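Local coordinates for amphiphysin (PDB 1URU), which forms a crescent-shaped, two-fold symmetric BAR domain dimer that binds and senses curved membranes during endocytosis, at the interface of chains A and B. Residues are numbered along the deposited sequence; one frame, centred on the assembly and turned at random. Chains: chain A/B, Amphiphysin.

Contact 1: the interface of chains A and B. Residues chain A 52-53, 55; chain B 83-84.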
ATOM      1  N   SER A  52       8.370  23.237  -3.542  1.00 49.93           N
ATOM      2  CA  SER A  52       8.159  22.400  -2.349  1.00 49.75           C
ATOM      3  C   SER A  52       6.699  21.934  -2.226  1.00 49.49           C
ATOM      4  O   SER A  52       6.450  20.822  -1.797  1.00 49.16           O
ATOM      5  CB  SER A  52       8.569  23.137  -1.057  1.00 49.44           C
ATOM      6  OG  SER A  52       9.963  23.411  -1.006  1.00 49.25           O
ATOM      7  N   ALA A  53       5.747  22.779  -2.619  1.00 49.33           N
ATOM      8  CA  ALA A  53       4.333  22.406  -2.583  1.00 49.48           C
ATOM      9  C   ALA A  53       3.954  21.444  -3.722  1.00 49.54           C
ATOM     10  O   ALA A  53       3.118  20.564  -3.530  1.00 49.08           O
ATOM     11  CB  ALA A  53       3.447  23.642  -2.609  1.00 49.20           C
ATOM     12  N   ARG A  55       6.035  19.287  -5.106  1.00 48.99           N
ATOM     13  CA  ARG A  55       6.618  18.037  -4.671  1.00 48.59           C
ATOM     14  C   ARG A  55       5.736  17.362  -3.601  1.00 48.21           C
ATOM     15  O   ARG A  55       5.576  16.137  -3.607  1.00 48.71           O
ATOM     16  CB  ARG A  55       8.038  18.275  -4.150  1.00 48.48           C
ATOM     17  CG  ARG A  55       8.659  17.107  -3.450  1.00 48.91           C
ATOM     18  CD  ARG A  55      10.030  17.395  -2.860  1.00 51.87           C
ATOM     19  NE  ARG A  55      10.669  16.176  -2.374  1.00 54.00           N
ATOM     20  CZ  ARG A  55      11.856  16.109  -1.774  1.00 55.77           C
ATOM     21  NH1 ARG A  55      12.595  17.197  -1.583  1.00 56.64           N
ATOM     22  NH2 ARG A  55      12.305  14.926  -1.366  1.00 56.47           N
TER
ATOM     23  N   GLU B  83      11.654  17.709   4.091  1.00 57.22           N
ATOM     24  CA  GLU B  83      12.230  18.788   3.260  1.00 58.05           C
ATOM     25  C   GLU B  83      11.559  20.170   3.454  1.00 58.08           C
ATOM     26  O   GLU B  83      12.245  21.193   3.575  1.00 58.72           O
ATOM     27  CB  GLU B  83      12.186  18.409   1.764  1.00 58.45           C
ATOM     28  CG  GLU B  83      12.871  19.406   0.815  1.00 61.40           C
ATOM     29  CD  GLU B  83      11.895  20.380   0.107  1.00 66.37           C
ATOM     30  OE1 GLU B  83      11.592  21.462   0.682  1.00 67.02           O
ATOM     31  OE2 GLU B  83      11.433  20.082  -1.034  1.00 69.54           O
ATOM     32  N   ILE B  84      10.226  20.190   3.457  1.00 57.50           N
ATOM     33  CA  ILE B  84       9.437  21.418   3.474  1.00 56.78           C
ATOM     34  C   ILE B  84       9.303  22.011   4.884  1.00 56.62           C
ATOM     35  O   ILE B  84       8.890  23.153   5.050  1.00 56.60           O
ATOM     36  CB  ILE B  84       8.033  21.128   2.873  1.00 56.83           C
ATOM     37  CG1 ILE B  84       7.285  22.428   2.588  1.00 56.18           C
ATOM     38  CG2 ILE B  84       7.192  20.225   3.802  1.00 56.49           C
ATOM     39  CD1 ILE B  84       6.203  22.287   1.567  1.00 56.22           C
TER
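A:Ser52 and A:Arg55 meet B:Glu83 in a polar patch of the helix-bundle (coiled-coil) interface of the BAR dimer, toward one end of the overlap between the two chains, where the helix 35-84 of one chain receives the last turn of the same helix of the other and helps to hold the two chains in register. The carboxylate of B:Glu83 takes a donor on each oxygen from chain A. The hydroxyl OG of A:Ser52 gives a hydrogen bond of 3.0 Å to OE1 of B:Glu83, taken on the syn lone pair, the side facing the other oxygen. OE2 of B:Glu83 accepts from the guanidinium nitrogen NH1 of A:Arg55 at 3.2 Å, and this hydrogen bond is also a salt bridge. Here the anti lone pair is used; OE2 lies 26° out of the guanidinium plane and the two planes are 48° apart. The contact runs through NH1 and is not a flat two-pronged pairing. The arginine chain, extended from CG to NE, crosses the glutamate obliquely, with its CD 3.5 Å from OE2 of B:Glu83. The glutamate instead bends at its second torsion (chi2 -99°), which folds the carboxylate back between serine and arginine and lays its CG against NH1. Beside this polar cluster, the terminal methyl CD1 of B:Ile84 packs on CB of A:Ser52 at 3.6 Å, whereas A:Ala53 gives up little surface. An alanine in place of B:Glu83 would probably leave the A:Arg55 guanidinium without its negative mate and the A:Ser52 hydroxyl without this acceptor, freeing the arginine side chain to turn. With its twin, in which the chains are exchanged, the patch adds directional, charged contacts to the dimer and probably helps to fix the angle between its two halves, on which the curvature of the domain depends.

Contact 2: the interface of chains A and B. Residues chain A 218-219, 222-223, 226; chain B 212, 215-216, 219.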
ATOM      1  N   PHE A 218      -6.212   5.791  12.291  1.00 47.12           N
ATOM      2  CA  PHE A 218      -6.219   4.566  11.468  1.00 47.00           C
ATOM      3  C   PHE A 218      -5.320   3.471  12.021  1.00 47.27           C
ATOM      4  O   PHE A 218      -5.711   2.311  12.107  1.00 47.82           O
ATOM      5  CB  PHE A 218      -5.775   4.888  10.046  1.00 46.93           C
ATOM      6  CG  PHE A 218      -5.375   3.691   9.247  1.00 46.48           C
ATOM      7  CD1 PHE A 218      -6.335   2.814   8.760  1.00 47.22           C
ATOM      8  CD2 PHE A 218      -4.036   3.443   8.959  1.00 47.40           C
ATOM      9  CE1 PHE A 218      -5.973   1.707   8.005  1.00 45.74           C
ATOM     10  CE2 PHE A 218      -3.660   2.340   8.198  1.00 46.79           C
ATOM     11  CZ  PHE A 218      -4.633   1.470   7.727  1.00 46.71           C
ATOM     12  N   HIS A 219      -4.112   3.843  12.416  1.00 47.21           N
ATOM     13  CA  HIS A 219      -3.138   2.865  12.840  1.00 47.14           C
ATOM     14  C   HIS A 219      -3.476   2.301  14.218  1.00 47.59           C
ATOM     15  O   HIS A 219      -3.268   1.129  14.478  1.00 47.82           O
ATOM     16  CB  HIS A 219      -1.738   3.476  12.796  1.00 46.96           C
ATOM     17  CG  HIS A 219      -1.117   3.432  11.438  1.00 45.94           C
ATOM     18  ND1 HIS A 219      -0.866   2.252  10.780  1.00 45.22           N
ATOM     19  CD2 HIS A 219      -0.710   4.421  10.605  1.00 46.74           C
ATOM     20  CE1 HIS A 219      -0.327   2.515   9.602  1.00 48.17           C
ATOM     21  NE2 HIS A 219      -0.208   3.825   9.475  1.00 46.72           N
ATOM     22  N   THR A 222      -6.861   0.188  13.852  1.00 49.50           N
ATOM     23  CA  THR A 222      -6.433  -1.041  13.184  1.00 49.56           C
ATOM     24  C   THR A 222      -5.593  -1.904  14.126  1.00 49.87           C
ATOM     25  O   THR A 222      -5.618  -3.112  14.015  1.00 50.16           O
ATOM     26  CB  THR A 222      -5.619  -0.753  11.884  1.00 49.54           C
ATOM     27  OG1 THR A 222      -6.402  -0.057  10.919  1.00 47.98           O
ATOM     28  CG2 THR A 222      -5.320  -2.020  11.156  1.00 50.27           C
ATOM     29  N   ALA A 223      -4.852  -1.306  15.054  1.00 50.25           N
ATOM     30  CA  ALA A 223      -4.059  -2.113  15.994  1.00 50.83           C
ATOM     31  C   ALA A 223      -4.951  -2.896  16.966  1.00 51.25           C
ATOM     32  O   ALA A 223      -4.779  -4.105  17.167  1.00 50.89           O
ATOM     33  CB  ALA A 223      -3.071  -1.258  16.749  1.00 50.38           C
ATOM     34  N   TYR A 226      -6.390  -5.945  15.214  1.00 50.67           N
ATOM     35  CA  TYR A 226      -5.451  -7.034  15.022  1.00 50.86           C
ATOM     36  C   TYR A 226      -5.128  -7.755  16.332  1.00 51.57           C
ATOM     37  O   TYR A 226      -4.851  -8.939  16.270  1.00 52.02           O
ATOM     38  CB  TYR A 226      -4.178  -6.590  14.255  1.00 50.41           C
ATOM     39  CG  TYR A 226      -4.347  -6.639  12.736  1.00 48.64           C
ATOM     40  CD1 TYR A 226      -4.224  -5.497  11.935  1.00 48.69           C
ATOM     41  CD2 TYR A 226      -4.662  -7.821  12.111  1.00 47.31           C
ATOM     42  CE1 TYR A 226      -4.401  -5.564  10.539  1.00 47.49           C
ATOM     43  CE2 TYR A 226      -4.836  -7.898  10.750  1.00 47.70           C
ATOM     44  CZ  TYR A 226      -4.703  -6.783   9.964  1.00 46.88           C
ATOM     45  OH  TYR A 226      -4.892  -6.942   8.624  1.00 43.89           O
TER
ATOM     46  N   PHE B 212      -1.066 -11.916  12.311  1.00 45.39           N
ATOM     47  CA  PHE B 212      -1.861 -10.936  13.057  1.00 45.44           C
ATOM     48  C   PHE B 212      -1.052 -10.162  14.072  1.00 44.94           C
ATOM     49  O   PHE B 212      -1.339  -9.011  14.324  1.00 44.73           O
ATOM     50  CB  PHE B 212      -3.065 -11.616  13.697  1.00 45.36           C
ATOM     51  CG  PHE B 212      -4.116 -12.025  12.702  1.00 45.89           C
ATOM     52  CD1 PHE B 212      -5.054 -12.991  13.033  1.00 45.79           C
ATOM     53  CD2 PHE B 212      -4.164 -11.449  11.421  1.00 46.21           C
ATOM     54  CE1 PHE B 212      -6.037 -13.375  12.121  1.00 46.29           C
ATOM     55  CE2 PHE B 212      -5.134 -11.830  10.507  1.00 47.08           C
ATOM     56  CZ  PHE B 212      -6.086 -12.800  10.864  1.00 46.36           C
ATOM     57  N   GLU B 215       1.117  -7.593  12.125  1.00 45.28           N
ATOM     58  CA  GLU B 215       0.232  -6.479  11.854  1.00 45.44           C
ATOM     59  C   GLU B 215       0.046  -5.649  13.122  1.00 46.11           C
ATOM     60  O   GLU B 215       0.213  -4.446  13.107  1.00 46.53           O
ATOM     61  CB  GLU B 215      -1.119  -6.971  11.350  1.00 45.13           C
ATOM     62  CG  GLU B 215      -1.080  -7.708  10.022  1.00 44.69           C
ATOM     63  CD  GLU B 215      -1.246  -6.807   8.806  1.00 43.51           C
ATOM     64  OE1 GLU B 215      -0.988  -5.600   8.876  1.00 40.53           O
ATOM     65  OE2 GLU B 215      -1.640  -7.331   7.756  1.00 45.35           O
ATOM     66  N   GLN B 216      -0.268  -6.306  14.226  1.00 46.81           N
ATOM     67  CA  GLN B 216      -0.533  -5.613  15.486  1.00 47.42           C
ATOM     68  C   GLN B 216       0.641  -4.735  15.879  1.00 47.19           C
ATOM     69  O   GLN B 216       0.477  -3.561  16.172  1.00 46.84           O
ATOM     70  CB  GLN B 216      -0.855  -6.629  16.605  1.00 48.01           C
ATOM     71  CG  GLN B 216      -0.294  -6.332  18.023  1.00 49.94           C
ATOM     72  CD  GLN B 216      -0.911  -5.112  18.664  1.00 52.28           C
ATOM     73  OE1 GLN B 216      -2.129  -4.937  18.644  1.00 53.65           O
ATOM     74  NE2 GLN B 216      -0.074  -4.261  19.238  1.00 55.45           N
ATOM     75  N   HIS B 219       1.237  -1.721  13.466  1.00 47.21           N
ATOM     76  CA  HIS B 219       0.211  -0.705  13.505  1.00 47.14           C
ATOM     77  C   HIS B 219       0.251   0.080  14.814  1.00 47.59           C
ATOM     78  O   HIS B 219       0.012   1.274  14.831  1.00 47.82           O
ATOM     79  CB  HIS B 219      -1.156  -1.340  13.255  1.00 46.96           C
ATOM     80  CG  HIS B 219      -1.465  -1.527  11.806  1.00 45.94           C
ATOM     81  ND1 HIS B 219      -1.545  -0.472  10.928  1.00 45.22           N
ATOM     82  CD2 HIS B 219      -1.698  -2.644  11.075  1.00 46.74           C
ATOM     83  CE1 HIS B 219      -1.819  -0.931   9.719  1.00 48.17           C
ATOM     84  NE2 HIS B 219      -1.931  -2.246   9.782  1.00 46.72           N
TER
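The imidazoles of A:His219 and B:His219 meet edge to edge where the paired helices 172-239 cross the two-fold axis. Their ND1 atoms share a hydrogen bond of 2.8 Å, and the side chains cross at about a right angle. Two nitrogens of the same kind cannot both donate, so one ring probably carries its proton on ND1 while the other accepts, a small break in the symmetry of the pair. Each ring is also held from a face: CD2 of A:Phe218 lies over that of A:His219, and methyl CG2 of A:Thr222 sits 3.7 Å from the ring centroid of B:His219. That methyl points across the contact because it lies anti to the threonine nitrogen, while hydroxyl OG1 (chi1 -62°) turns back to its own helix and bonds to O of A:Phe218 at 2.7 Å. The tightly packed part continues at A:Tyr226, whose ring lies flat along B:Glu215. The CB of B:Glu215 stands 3.4 Å from the ring centroid, and the carboxylate then stacks almost parallel to the ring, the planes 9° apart; a bend at the glutamate's chi2 (-90°) keeps it along the face. The phenol OH is 3.4 Å from OE2 of B:Glu215, with no bond assigned. B:Phe212 closes an edge of the tyrosine, its CD2 3.7 Å from CE2 of A:Tyr226, with the two side chains at about a right angle. The side at B:Gln216 is looser: its CB lies 4.1 Å from CB of A:Tyr226, and no bond is assigned. Its OE1 is modelled near O of A:Ala223, a doubtful approach since neither can donate; turning the amide over would probably put NE2 there, able to donate to that carbonyl. With its flanking contacts repeated on the other side of the axis, the site joins the two chains at the middle of the dimer and probably sets the crossing of their C-terminal helices.

About 30 Å separates the centres of contact 1 and contact 2, and they share no residue. Contact 1 pairs the helices 35-84 of the two chains toward one side of the dimer, and symmetry repeats it on the other side; contact 2 lies at the two-fold axis and uses the helices 172-239. One is mainly ionic and polar, the other mainly ring and methyl packing around a central histidine pair. Fastening different helices of the same subunits at separated points would probably resist bending and twisting of one chain against the other, helping the dimer keep the curved shape suited to membranes.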